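Side-chain contact in hypothetical protein (Geobacillus stearothermophilus, PDB 1SFS), which is of unknown function but belongs to a glycoside hydrolase-like family and is possibly a bacterial lysozyme: residues D40-C45 against K54-Y59. Sequence-based numbering, arbitrary orientation. Where two conformers were deposited one is given.
Sequences DQLFQC and KFWGRY
Trp56 reaches from strand 55-59 to Leu42 and Phe43 of helix 40-49, joining the last two elements of the beta-alpha-beta unit formed by strand 29-33, helix 40-49 and strand 55-59. Strands 29-33 and 55-59 are parallel neighbours in the sheet, and the helix is the crossover between them. The backbones stand well apart, with Phe43 CA and Trp56 CA 9.7 Å from each other, and the indole of Trp56 spans most of the interval. Of the 140 Å² buried in all, Trp56 contributes about 80, Leu42 and Phe43 about 30 each. The CB of Trp56 points toward the helix, and with CG anti to the backbone N (chi1 -161°) the indole continues that way, its six-membered ring foremost. Two neighbouring helix residues divide that ring between them. Leu42 meets the CZ2 corner, its CD2 lying 3.8 Å from Trp56 CZ2; the approach is oblique to the indole. One corner further round from CH2, Trp56 CZ3 comes within 3.9 Å of Phe43 CD1 and lies near the plane of the phenyl ring, at its edge, so the two aromatic groups are not stacked face over face. The indole N-H, on NE1, is hydrogen-bonded to Ser34 OG just beyond strand 29-33, tying the same side chain to the first part of the unit, while Val32 and Val38 also touch it. Replacing Trp56 by an alanine removes the whole indole, which would probably open a gap between strand and helix, deprive Leu42 CD2 and Phe43 CD1 of their apolar partner and leave Ser34 OG without its N-H donor. No hydrogen bond links the two segments; the carbonyl oxygen of Leu42 merely lies at the ring edge, in the indole plane, 4.0 Å from Trp56 CH2.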
loop_
_atom_site.group_PDB
_atom_site.type_symbol
_atom_site.label_atom_id
_atom_site.label_comp_id
_atom_site.label_asym_id
_atom_site.label_seq_id
_atom_site.Cartn_x
_atom_site.Cartn_y
_atom_site.Cartn_z
ATOM N N ASP A 40 -17.366 -4.211 -11.711
ATOM C CA ASP A 40 -17.046 -4.258 -13.140
ATOM C C ASP A 40 -17.126 -2.891 -13.760
ATOM O O ASP A 40 -16.303 -2.519 -14.595
ATOM C CB ASP A 40 -17.935 -5.206 -13.931
ATOM C CG ASP A 40 -17.434 -5.331 -15.393
ATOM O OD1 ASP A 40 -16.318 -5.820 -15.650
ATOM O OD2 ASP A 40 -18.166 -4.968 -16.349
ATOM N N GLN A 41 -18.123 -2.111 -13.319
ATOM C CA GLN A 41 -18.280 -0.733 -13.822
ATOM C C GLN A 41 -17.038 0.111 -13.561
ATOM O O GLN A 41 -16.586 0.782 -14.498
ATOM C CB GLN A 41 -19.553 -0.093 -13.294
ATOM C CG GLN A 41 -20.769 -0.616 -14.052
ATOM C CD GLN A 41 -21.078 -0.100 -15.434
ATOM O OE1 GLN A 41 -20.332 0.701 -15.985
ATOM N NE2 GLN A 41 -22.177 -0.489 -16.094
ATOM N N LEU A 42 -16.469 0.053 -12.366
ATOM C CA LEU A 42 -15.294 0.852 -12.049
ATOM C C LEU A 42 -14.097 0.317 -12.814
ATOM O O LEU A 42 -13.287 1.094 -13.318
ATOM C CB LEU A 42 -15.032 0.867 -10.544
ATOM C CG LEU A 42 -13.839 1.689 -10.080
ATOM C CD1 LEU A 42 -13.883 3.138 -10.530
ATOM C CD2 LEU A 42 -13.704 1.632 -8.596
ATOM N N PHE A 43 -13.927 -1.001 -12.897
ATOM C CA PHE A 43 -12.818 -1.564 -13.698
ATOM C C PHE A 43 -12.917 -1.100 -15.101
ATOM O O PHE A 43 -11.876 -0.702 -15.692
ATOM C CB PHE A 43 -12.815 -3.108 -13.554
ATOM C CG PHE A 43 -11.793 -3.709 -14.472
ATOM C CD1 PHE A 43 -10.443 -3.719 -14.233
ATOM C CD2 PHE A 43 -12.226 -4.269 -15.677
ATOM C CE1 PHE A 43 -9.501 -4.219 -15.175
ATOM C CE2 PHE A 43 -11.367 -4.768 -16.623
ATOM C CZ PHE A 43 -10.042 -4.698 -16.341
ATOM N N GLN A 44 -14.071 -1.193 -15.707
ATOM C CA GLN A 44 -14.189 -0.770 -17.119
ATOM C C GLN A 44 -13.939 0.700 -17.283
ATOM O O GLN A 44 -13.367 1.087 -18.325
ATOM C CB GLN A 44 -15.577 -1.186 -17.641
ATOM C CG GLN A 44 -15.844 -2.683 -17.671
ATOM C CD GLN A 44 -14.889 -3.577 -18.422
ATOM O OE1 GLN A 44 -14.164 -3.127 -19.317
ATOM N NE2 GLN A 44 -14.783 -4.846 -18.045
ATOM N N CYS A 45 -14.332 1.539 -16.333
ATOM C CA CYS A 45 -13.994 2.962 -16.392
ATOM C C CYS A 45 -12.503 3.122 -16.503
ATOM O O CYS A 45 -11.980 3.826 -17.371
ATOM C CB CYS A 45 -14.487 3.743 -15.160
ATOM S SG CYS A 45 -14.211 5.530 -15.158
ATOM N N LYS A 54 -2.255 -3.156 -13.672
ATOM C CA LYS A 54 -1.668 -4.443 -13.347
ATOM C C LYS A 54 -1.892 -4.798 -11.875
ATOM O O LYS A 54 -1.790 -5.980 -11.500
ATOM C CB LYS A 54 -0.199 -4.504 -13.713
ATOM C CG LYS A 54 0.086 -4.157 -15.142
ATOM C CD LYS A 54 -0.873 -4.631 -16.217
ATOM C CE LYS A 54 -0.586 -4.176 -17.656
ATOM N NZ LYS A 54 -0.663 -2.643 -17.872
ATOM N N PHE A 55 -2.216 -3.809 -11.068
ATOM C CA PHE A 55 -2.478 -3.974 -9.662
ATOM C C PHE A 55 -3.475 -2.911 -9.247
ATOM O O PHE A 55 -3.593 -1.874 -9.914
ATOM C CB PHE A 55 -1.210 -3.949 -8.803
ATOM C CG PHE A 55 -0.426 -2.642 -8.914
ATOM C CD1 PHE A 55 -0.668 -1.615 -8.013
ATOM C CD2 PHE A 55 0.492 -2.448 -9.917
ATOM C CE1 PHE A 55 0.032 -0.423 -8.134
ATOM C CE2 PHE A 55 1.204 -1.236 -10.027
ATOM C CZ PHE A 55 0.978 -0.239 -9.125
ATOM N N TRP A 56 -4.170 -3.195 -8.148
ATOM C CA TRP A 56 -5.240 -2.305 -7.677
ATOM C C TRP A 56 -5.175 -2.274 -6.166
ATOM O O TRP A 56 -5.431 -3.294 -5.501
ATOM C CB TRP A 56 -6.582 -2.771 -8.210
ATOM C CG TRP A 56 -7.662 -1.705 -8.177
ATOM C CD1 TRP A 56 -8.040 -0.926 -7.128
ATOM C CD2 TRP A 56 -8.503 -1.322 -9.276
ATOM N NE1 TRP A 56 -9.033 -0.068 -7.513
ATOM C CE2 TRP A 56 -9.338 -0.298 -8.804
ATOM C CE3 TRP A 56 -8.599 -1.722 -10.601
ATOM C CZ2 TRP A 56 -10.286 0.304 -9.640
ATOM C CZ3 TRP A 56 -9.539 -1.125 -11.420
ATOM C CH2 TRP A 56 -10.366 -0.125 -10.928
ATOM N N GLY A 57 -4.829 -1.138 -5.586
ATOM C CA GLY A 57 -4.780 -0.957 -4.148
ATOM C C GLY A 57 -6.196 -0.871 -3.568
ATOM O O GLY A 57 -7.017 -0.104 -4.048
ATOM N N ARG A 58 -6.429 -1.671 -2.552
ATOM C CA ARG A 58 -7.723 -1.777 -1.912
ATOM C C ARG A 58 -7.550 -2.017 -0.432
ATOM O O ARG A 58 -6.532 -2.520 0.035
ATOM C CB ARG A 58 -8.521 -2.938 -2.519
ATOM C CG ARG A 58 -9.017 -2.666 -3.930
ATOM C CD ARG A 58 -10.108 -1.568 -3.979
ATOM N NE ARG A 58 -11.280 -2.061 -3.265
ATOM C CZ ARG A 58 -11.729 -1.657 -2.105
ATOM N NH1 ARG A 58 -11.227 -0.565 -1.492
ATOM N NH2 ARG A 58 -12.705 -2.333 -1.538
ATOM N N TYR A 59 -8.584 -1.669 0.329
ATOM C CA TYR A 59 -8.519 -1.654 1.793
ATOM C C TYR A 59 -9.018 -2.931 2.396
ATOM O O TYR A 59 -10.051 -3.497 2.023
ATOM C CB TYR A 59 -9.298 -0.413 2.322
ATOM C CG TYR A 59 -8.618 0.817 1.863
ATOM C CD1 TYR A 59 -8.885 1.387 0.620
ATOM C CD2 TYR A 59 -7.580 1.392 2.596
ATOM C CE1 TYR A 59 -8.206 2.500 0.172
ATOM C CE2 TYR A 59 -6.906 2.502 2.181
ATOM C CZ TYR A 59 -7.205 3.075 0.970
ATOM O OH TYR A 59 -6.536 4.162 0.486
#